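PDB 4H6V: subtilisin-like protein from Prochloron didemni, which probably acts as a subtilisin-type serine endopeptidase in patellamide maturation, this chain being its subtilase protease domain. Local coordinates for residues A23-P28 with L87-F92; D55-A60 with G123-D128; S257-D262 with R276-G281. All coordinates share one frame; numbering follows the deposited sequence.

Interaction 1 (A23-P28 with L87-F92); sequences AILDGP and LIVPIF
Leu25 packs against both Val89 and Ile91 where two parallel strands, 23-26 and 87-90, pair. Leu25 CG stands anti to the carbonyl carbon, and with chi2 at 58° the Leu25 CD1 methyl lies alongside Val89, 3.6 Å from Val89 CB. From Ile91 the delta methyl comes in obliquely, with Ile91 CD1 3.6 Å from Leu25 CG. Ala23 and Leu87 lie on the same face of the sheet. Ile24 and Ile88 lie on the other, side by side. There the chi2 of Ile88 (-51°) swings its end toward the partner strand, and Ile88 CD1 stops 3.8 Å from Ile24 CG1. Backbone bonds run between the strands: Ile24 N gives to Leu87 O at 2.8 Å, and Val89 N gives to Ile24 O at 2.9 Å. Asp26 N makes only a weak bond to Val89 O, and Ile91 N then gives to Asp26 O.

Beyond the strands, Phe92 packs on the turn at Gly27-Pro28. Its CG sits between the backbone N and the carbonyl carbon (chi1 63°), which brings the ring up against Gly27 and Pro28. Phe92 CE1 lies 3.4 Å from Pro28 N, and Asp26 O meets the ring edge in its plane. An alanine in place of Phe92 would probably leave the proline ring and the Gly27 peptide without this packing partner and let the turn shift.

Asp26, at the C-terminal end of strand 21-26, is the predicted charge-relay aspartate. Its side chain leaves the other strand: Asp26 OD1 accepts from Gly27 N at 2.7 Å, and OD2 is bonded to Ser59. The Leu25 face is backed by helix 101-113, and Ile24 packs on helix 62-70. Strand 118-121 pairs with 23-26 along its other edge, in the central parallel sheet of the subtilisin fold.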
loop_
_atom_site.group_PDB
_atom_site.type_symbol
_atom_site.label_atom_id
_atom_site.label_comp_id
_atom_site.label_asym_id
_atom_site.label_seq_id
_atom_site.Cartn_x
_atom_site.Cartn_y
_atom_site.Cartn_z
ATOM N N ALA A 23 -5.479 -2.702 -6.792
ATOM C CA ALA A 23 -4.469 -3.077 -7.762
ATOM C C ALA A 23 -3.122 -3.263 -7.075
ATOM O O ALA A 23 -2.739 -2.452 -6.226
ATOM C CB ALA A 23 -4.360 -2.002 -8.854
ATOM N N ILE A 24 -2.428 -4.344 -7.424
ATOM C CA ILE A 24 -1.062 -4.566 -6.949
ATOM C C ILE A 24 -0.130 -4.294 -8.115
ATOM O O ILE A 24 -0.150 -5.012 -9.117
ATOM C CB ILE A 24 -0.812 -6.040 -6.474
ATOM C CG1 ILE A 24 -1.867 -6.518 -5.463
ATOM C CG2 ILE A 24 0.626 -6.195 -5.939
ATOM C CD1 ILE A 24 -1.851 -5.787 -4.123
ATOM N N LEU A 25 0.687 -3.254 -7.984
ATOM C CA LEU A 25 1.659 -2.921 -9.018
ATOM C C LEU A 25 3.032 -3.362 -8.527
ATOM O O LEU A 25 3.565 -2.812 -7.552
ATOM C CB LEU A 25 1.624 -1.417 -9.319
ATOM C CG LEU A 25 0.585 -0.924 -10.339
ATOM C CD1 LEU A 25 -0.848 -1.262 -9.952
ATOM C CD2 LEU A 25 0.762 0.589 -10.494
ATOM N N ASP A 26 3.586 -4.379 -9.180
ATOM C CA ASP A 26 4.792 -5.024 -8.678
ATOM C C ASP A 26 5.433 -5.924 -9.720
ATOM O O ASP A 26 4.983 -5.985 -10.871
ATOM C CB ASP A 26 4.459 -5.849 -7.421
ATOM C CG ASP A 26 5.547 -5.756 -6.354
ATOM O OD1 ASP A 26 6.740 -5.758 -6.726
ATOM O OD2 ASP A 26 5.214 -5.692 -5.152
ATOM N N GLY A 27 6.488 -6.618 -9.300
ATOM C CA GLY A 27 7.056 -7.713 -10.069
ATOM C C GLY A 27 6.132 -8.919 -10.114
ATOM O O GLY A 27 4.947 -8.808 -9.793
ATOM N N PRO A 28 6.677 -10.083 -10.508
ATOM C CA PRO A 28 5.933 -11.336 -10.642
ATOM C C PRO A 28 5.127 -11.672 -9.382
ATOM O O PRO A 28 5.602 -11.450 -8.269
ATOM C CB PRO A 28 7.041 -12.371 -10.866
ATOM C CG PRO A 28 8.148 -11.594 -11.474
ATOM C CD PRO A 28 8.114 -10.270 -10.791
ATOM N N LEU A 87 -6.498 -6.613 -8.791
ATOM C CA LEU A 87 -5.971 -6.406 -10.133
ATOM C C LEU A 87 -4.457 -6.509 -10.048
ATOM O O LEU A 87 -3.810 -5.666 -9.426
ATOM C CB LEU A 87 -6.370 -5.020 -10.656
ATOM C CG LEU A 87 -7.865 -4.713 -10.753
ATOM C CD1 LEU A 87 -8.109 -3.217 -10.988
ATOM C CD2 LEU A 87 -8.514 -5.559 -11.849
ATOM N N ILE A 88 -3.903 -7.556 -10.641
ATOM C CA ILE A 88 -2.467 -7.761 -10.617
ATOM C C ILE A 88 -1.916 -7.075 -11.857
ATOM O O ILE A 88 -2.221 -7.481 -12.980
ATOM C CB ILE A 88 -2.098 -9.271 -10.577
ATOM C CG1 ILE A 88 -2.754 -9.967 -9.368
ATOM C CG2 ILE A 88 -0.571 -9.477 -10.607
ATOM C CD1 ILE A 88 -2.543 -9.290 -8.017
ATOM N N VAL A 89 -1.137 -6.017 -11.639
ATOM C CA VAL A 89 -0.604 -5.205 -12.737
ATOM C C VAL A 89 0.926 -5.318 -12.776
ATOM O O VAL A 89 1.609 -4.834 -11.867
ATOM C CB VAL A 89 -1.023 -3.719 -12.605
ATOM C CG1 VAL A 89 -0.507 -2.897 -13.800
ATOM C CG2 VAL A 89 -2.546 -3.588 -12.456
ATOM N N PRO A 90 1.467 -5.959 -13.828
ATOM C CA PRO A 90 2.922 -6.060 -13.935
ATOM C C PRO A 90 3.513 -4.706 -14.315
ATOM O O PRO A 90 2.975 -4.017 -15.191
ATOM C CB PRO A 90 3.139 -7.081 -15.062
ATOM C CG PRO A 90 1.819 -7.167 -15.811
ATOM C CD PRO A 90 0.775 -6.363 -15.067
ATOM N N ILE A 91 4.583 -4.316 -13.633
ATOM C CA ILE A 91 5.277 -3.065 -13.946
ATOM C C ILE A 91 6.531 -3.340 -14.794
ATOM O O ILE A 91 7.335 -2.441 -15.057
ATOM C CB ILE A 91 5.615 -2.271 -12.651
ATOM C CG1 ILE A 91 4.335 -1.943 -11.884
ATOM C CG2 ILE A 91 6.311 -0.965 -12.972
ATOM C CD1 ILE A 91 3.301 -1.201 -12.709
ATOM N N PHE A 92 6.666 -4.588 -15.238
ATOM C CA PHE A 92 7.841 -5.047 -15.975
ATOM C C PHE A 92 7.465 -5.694 -17.299
ATOM O O PHE A 92 6.320 -6.095 -17.500
ATOM C CB PHE A 92 8.615 -6.073 -15.137
ATOM C CG PHE A 92 7.833 -7.325 -14.842
ATOM C CD1 PHE A 92 6.911 -7.358 -13.798
ATOM C CD2 PHE A 92 8.014 -8.470 -15.611
ATOM C CE1 PHE A 92 6.186 -8.515 -13.529
ATOM C CE2 PHE A 92 7.293 -9.632 -15.348
ATOM C CZ PHE A 92 6.377 -9.651 -14.302
#

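Interaction 2 (D55-A60 with G123-D128); sequences DGFMSA and GGELTD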
loop_
_atom_site.group_PDB
_atom_site.type_symbol
_atom_site.label_atom_id
_atom_site.label_comp_id
_atom_site.label_asym_id
_atom_site.label_seq_id
_atom_site.Cartn_x
_atom_site.Cartn_y
_atom_site.Cartn_z
ATOM N N ASP A 55 16.647 0.087 -3.153
ATOM C CA ASP A 55 15.387 0.507 -3.777
ATOM C C ASP A 55 15.136 0.007 -5.212
ATOM O O ASP A 55 16.035 -0.495 -5.892
ATOM C CB ASP A 55 15.198 2.041 -3.683
ATOM C CG ASP A 55 16.221 2.839 -4.506
ATOM O OD1 ASP A 55 16.913 2.269 -5.378
ATOM O OD2 ASP A 55 16.322 4.067 -4.277
ATOM N N GLY A 56 13.880 0.145 -5.629
ATOM C CA GLY A 56 13.416 -0.113 -6.988
ATOM C C GLY A 56 11.903 -0.095 -6.877
ATOM O O GLY A 56 11.376 -0.346 -5.795
ATOM N N PHE A 57 11.207 0.213 -7.969
ATOM C CA PHE A 57 9.740 0.293 -7.932
ATOM C C PHE A 57 9.076 -1.071 -7.736
ATOM O O PHE A 57 7.959 -1.148 -7.218
ATOM C CB PHE A 57 9.181 1.007 -9.166
ATOM C CG PHE A 57 9.659 2.417 -9.308
ATOM C CD1 PHE A 57 9.403 3.356 -8.314
ATOM C CD2 PHE A 57 10.371 2.809 -10.433
ATOM C CE1 PHE A 57 9.846 4.668 -8.446
ATOM C CE2 PHE A 57 10.818 4.114 -10.574
ATOM C CZ PHE A 57 10.559 5.044 -9.578
ATOM N N MET A 58 9.762 -2.136 -8.141
ATOM C CA MET A 58 9.318 -3.496 -7.807
ATOM C C MET A 58 9.770 -3.818 -6.393
ATOM O O MET A 58 10.927 -3.589 -6.046
ATOM C CB MET A 58 9.917 -4.529 -8.767
ATOM C CG MET A 58 9.380 -4.488 -10.182
ATOM S SD MET A 58 9.843 -5.967 -11.135
ATOM C CE MET A 58 11.623 -5.754 -11.305
ATOM N N SER A 59 8.868 -4.353 -5.577
ATOM C CA SER A 59 9.200 -4.729 -4.201
ATOM C C SER A 59 10.097 -5.961 -4.078
ATOM O O SER A 59 10.693 -6.173 -3.024
ATOM C CB SER A 59 7.926 -4.958 -3.380
ATOM O OG SER A 59 7.315 -6.193 -3.712
ATOM N N ALA A 60 10.178 -6.758 -5.144
ATOM C CA ALA A 60 10.838 -8.087 -5.144
ATOM C C ALA A 60 10.022 -9.154 -4.396
ATOM O O ALA A 60 10.482 -10.290 -4.225
ATOM C CB ALA A 60 12.300 -8.014 -4.609
ATOM N N GLY A 123 7.070 -0.672 -3.695
ATOM C CA GLY A 123 8.441 -0.224 -3.984
ATOM C C GLY A 123 8.563 1.287 -4.049
ATOM O O GLY A 123 7.612 2.013 -3.790
ATOM N N GLY A 124 9.753 1.762 -4.411
ATOM C CA GLY A 124 9.974 3.191 -4.590
ATOM C C GLY A 124 11.449 3.431 -4.802
ATOM O O GLY A 124 12.253 2.513 -4.653
ATOM N N GLU A 125 11.794 4.668 -5.148
ATOM C CA GLU A 125 13.190 5.059 -5.303
ATOM C C GLU A 125 13.497 6.271 -4.436
ATOM O O GLU A 125 12.681 7.179 -4.318
ATOM C CB GLU A 125 13.506 5.345 -6.771
ATOM C CG GLU A 125 13.514 4.092 -7.647
ATOM C CD GLU A 125 14.031 4.335 -9.059
ATOM O OE1 GLU A 125 14.160 5.513 -9.465
ATOM O OE2 GLU A 125 14.294 3.334 -9.769
ATOM N N LEU A 126 14.675 6.247 -3.812
ATOM C CA LEU A 126 15.139 7.330 -2.960
ATOM C C LEU A 126 15.420 8.569 -3.807
ATOM O O LEU A 126 16.024 8.479 -4.872
ATOM C CB LEU A 126 16.391 6.891 -2.191
ATOM C CG LEU A 126 17.058 7.854 -1.202
ATOM C CD1 LEU A 126 16.099 8.318 -0.110
ATOM C CD2 LEU A 126 18.255 7.174 -0.581
ATOM N N THR A 127 14.945 9.713 -3.329
ATOM C CA THR A 127 14.987 10.967 -4.071
ATOM C C THR A 127 15.649 12.035 -3.191
ATOM O O THR A 127 16.044 11.744 -2.053
ATOM C CB THR A 127 13.554 11.389 -4.490
ATOM O OG1 THR A 127 13.612 12.514 -5.365
ATOM C CG2 THR A 127 12.730 11.775 -3.284
ATOM N N ASP A 128 15.794 13.253 -3.718
ATOM C CA ASP A 128 16.322 14.366 -2.922
ATOM C C ASP A 128 15.229 14.943 -2.031
ATOM O O ASP A 128 15.369 14.950 -0.809
ATOM C CB ASP A 128 16.932 15.460 -3.815
ATOM C CG ASP A 128 17.592 16.590 -3.011
ATOM O OD1 ASP A 128 17.223 16.816 -1.845
ATOM O OD2 ASP A 128 18.495 17.266 -3.556
HETATM O O HOH W 1 12.361 0.180 -2.955
HETATM O O HOH W 2 12.998 0.920 -10.162
HETATM O O HOH W 3 5.952 -2.290 -6.205
#
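Gly123 meets Gly56 and Phe57 through its backbone. Gly123 CA lies 3.4 Å from Phe57 O in a CA-H...O contact. A beta carbon here would clash with the carbonyl oxygens of both residues. At Gly124 the two segments form a single antiparallel hydrogen-bonded bridge. Gly124 N gives to Gly56 O at 3.0 Å, approaching from above the carbonyl plane. The return bond, Gly56 N to Gly124 O, is weak, and a water also accepts from Gly56 N.

Glu125 lays its side chain across the ring of Phe57. Glu125 CG lies 3.9 Å from the centroid of the Phe57 ring, over one face, in a CH-pi contact. The chain is extended beyond CG, which carries the carboxylate on over the ring, stacked with the two planes 17° apart. A water ties Glu125 OE2 (2.8 Å) to Phe57 N (2.9 Å). Leu126 N points almost straight at Asp55 OD2, 2.8 Å away (176° at the hydrogen), and meets that oxygen on its anti side.

The 55-60 loop also carries Ser59, whose OG bonds His61 N as well as Asp26, so it borders the predicted catalytic centre. In subtilases the chain beyond strand 118-121 usually borders the substrate cleft, probably so here. Two carboxylates lie near each other, with Asp55 OD1 5.2 Å from Glu125 OE2. Each would probably feel the other's charge, with the Leu126 N-H and the bridging water offsetting it in part.

Interaction 3 (S257-D262 with R276-G281); sequences SALPCD and RLNVSG
Pro260 O takes two bonds from Arg276. Arg276 NH2 gives to Pro260 O at 3.1 Å, with that oxygen in the guanidinium plane, and NE adds a weak bond. A bend at chi3 (-75°) turns the arginine end back to this carbonyl. Leu259 CB lies over one face of the guanidinium, and the stem packs on Cys261, with Arg276 CG 3.9 Å from Cys261 SG. That sulfur is in the disulfide with Cys272.

Leu259 and Arg276 also form a single antiparallel hydrogen-bonded pair. Leu259 N gives to Arg276 O at 2.9 Å, on a lone pair of that oxygen, and Arg276 N returns a bond of 2.7 Å to Leu259 O.

Asn278 is the N-cap of helix 279-286. Asn278 OD1 accepts from Gly281 N at 3.0 Å, above the carbonyl plane, and weakly from Ser280 OG. The cap also faces the other segment. Its CG is anti to the backbone N (chi1 174°), and Asn278 ND2 gives to Ser257 O at 3.0 Å, nearly in the amide plane. The amide is thus gripped at both ends, which fixes which end is nitrogen. Leu259 crosses it obliquely, its CD1 3.7 Å from Asn278 CG.

Ser257 CB packs closely on Gly281, where a beta carbon would clash with Asn278 ND2. A water joins Ser257 OG to Asn278 N, while that hydroxyl is also bonded to Leu253 O of helix 247-257.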
loop_
_atom_site.group_PDB
_atom_site.type_symbol
_atom_site.label_atom_id
_atom_site.label_comp_id
_atom_site.label_asym_id
_atom_site.label_seq_id
_atom_site.Cartn_x
_atom_site.Cartn_y
_atom_site.Cartn_z
ATOM N N SER A 257 -7.288 9.818 11.866
ATOM C CA SER A 257 -7.419 8.906 13.003
ATOM C C SER A 257 -6.092 8.325 13.495
ATOM O O SER A 257 -6.069 7.661 14.526
ATOM C CB SER A 257 -8.381 7.759 12.677
ATOM O OG SER A 257 -7.891 6.960 11.612
ATOM N N ALA A 258 -5.004 8.570 12.764
ATOM C CA ALA A 258 -3.691 8.031 13.130
ATOM C C ALA A 258 -3.291 8.499 14.524
ATOM O O ALA A 258 -3.536 9.652 14.889
ATOM C CB ALA A 258 -2.633 8.410 12.099
ATOM N N LEU A 259 -2.699 7.599 15.300
ATOM C CA LEU A 259 -2.431 7.868 16.710
ATOM C C LEU A 259 -1.001 8.316 16.977
ATOM O O LEU A 259 -0.063 7.787 16.373
ATOM C CB LEU A 259 -2.768 6.640 17.562
ATOM C CG LEU A 259 -4.245 6.280 17.705
ATOM C CD1 LEU A 259 -4.389 4.859 18.217
ATOM C CD2 LEU A 259 -4.969 7.269 18.617
ATOM N N PRO A 260 -0.826 9.284 17.904
ATOM C CA PRO A 260 0.512 9.763 18.252
ATOM C C PRO A 260 1.340 8.655 18.883
ATOM O O PRO A 260 0.790 7.747 19.512
ATOM C CB PRO A 260 0.244 10.866 19.289
ATOM C CG PRO A 260 -1.211 11.171 19.201
ATOM C CD PRO A 260 -1.867 9.911 18.742
ATOM N N CYS A 261 2.653 8.723 18.703
ATOM C CA CYS A 261 3.548 7.756 19.323
ATOM C C CYS A 261 3.725 8.102 20.799
ATOM O O CYS A 261 3.825 9.277 21.156
ATOM C CB CYS A 261 4.873 7.692 18.570
ATOM S SG CYS A 261 4.676 7.021 16.888
ATOM N N ASP A 262 3.740 7.072 21.645
ATOM C CA ASP A 262 3.619 7.235 23.103
ATOM C C ASP A 262 4.599 8.221 23.736
ATOM O O ASP A 262 4.181 9.186 24.378
ATOM C CB ASP A 262 3.665 5.876 23.827
ATOM C CG ASP A 262 4.693 4.918 23.238
ATOM O OD1 ASP A 262 5.768 5.369 22.776
ATOM O OD2 ASP A 262 4.421 3.699 23.247
ATOM N N ARG A 276 0.216 6.581 13.928
ATOM C CA ARG A 276 0.105 5.126 13.767
ATOM C C ARG A 276 -1.267 4.709 13.257
ATOM O O ARG A 276 -2.292 5.191 13.750
ATOM C CB ARG A 276 0.376 4.426 15.099
ATOM C CG ARG A 276 1.741 4.727 15.674
ATOM C CD ARG A 276 1.944 4.076 17.027
ATOM N NE ARG A 276 1.230 4.755 18.110
ATOM C CZ ARG A 276 0.324 4.177 18.898
ATOM N NH1 ARG A 276 0.001 2.902 18.734
ATOM N NH2 ARG A 276 -0.263 4.875 19.861
ATOM N N LEU A 277 -1.277 3.788 12.289
ATOM C CA LEU A 277 -2.518 3.204 11.773
ATOM C C LEU A 277 -3.466 2.838 12.922
ATOM O O LEU A 277 -3.091 2.126 13.850
ATOM C CB LEU A 277 -2.225 1.980 10.892
ATOM C CG LEU A 277 -3.446 1.183 10.398
ATOM C CD1 LEU A 277 -4.282 2.013 9.437
ATOM C CD2 LEU A 277 -3.029 -0.131 9.743
ATOM N N ASN A 278 -4.691 3.354 12.848
ATOM C CA ASN A 278 -5.697 3.161 13.883
ATOM C C ASN A 278 -7.000 2.737 13.211
ATOM O O ASN A 278 -7.792 3.582 12.776
ATOM C CB ASN A 278 -5.865 4.466 14.674
ATOM C CG ASN A 278 -7.005 4.421 15.684
ATOM O OD1 ASN A 278 -7.508 3.355 16.039
ATOM N ND2 ASN A 278 -7.416 5.600 16.154
ATOM N N VAL A 279 -7.199 1.426 13.098
ATOM C CA VAL A 279 -8.312 0.876 12.308
ATOM C C VAL A 279 -9.658 1.236 12.962
ATOM O O VAL A 279 -10.555 1.755 12.296
ATOM C CB VAL A 279 -8.166 -0.651 12.074
ATOM C CG1 VAL A 279 -9.338 -1.199 11.258
ATOM C CG2 VAL A 279 -6.845 -0.966 11.354
ATOM N N SER A 280 -9.769 1.016 14.268
ATOM C CA SER A 280 -11.006 1.335 14.993
ATOM C C SER A 280 -11.368 2.823 14.916
ATOM O O SER A 280 -12.531 3.177 14.679
ATOM C CB SER A 280 -10.941 0.846 16.444
ATOM O OG SER A 280 -9.889 1.477 17.151
ATOM N N GLY A 281 -10.373 3.690 15.100
ATOM C CA GLY A 281 -10.570 5.132 14.945
ATOM C C GLY A 281 -11.002 5.540 13.545
ATOM O O GLY A 281 -11.861 6.412 13.385
HETATM O O HOH W 4 -5.615 5.450 10.997
#

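In the fold
From the N terminus, strand 21-26 comes first, then strand 40-43 and the loop that carries residues 55-60. Helix 62-70 follows, and the chain returns as strand 85-90. There interaction 1 closes a long excursion inside the parallel sheet. Interaction 2 closes later, when the chain has passed helix 101-113 and strand 118-121. The two cross along the sequence, and Asp26 OD2 meets Ser59 OG between them, at the predicted catalytic centre. Interaction 3 comes afterwards in series. It closes a short loop, with the Cys261-Cys272 disulfide in it, between helices 247-257 and 279-286. Its centre is about 29 Å from that of interaction 1, across the chain's centre.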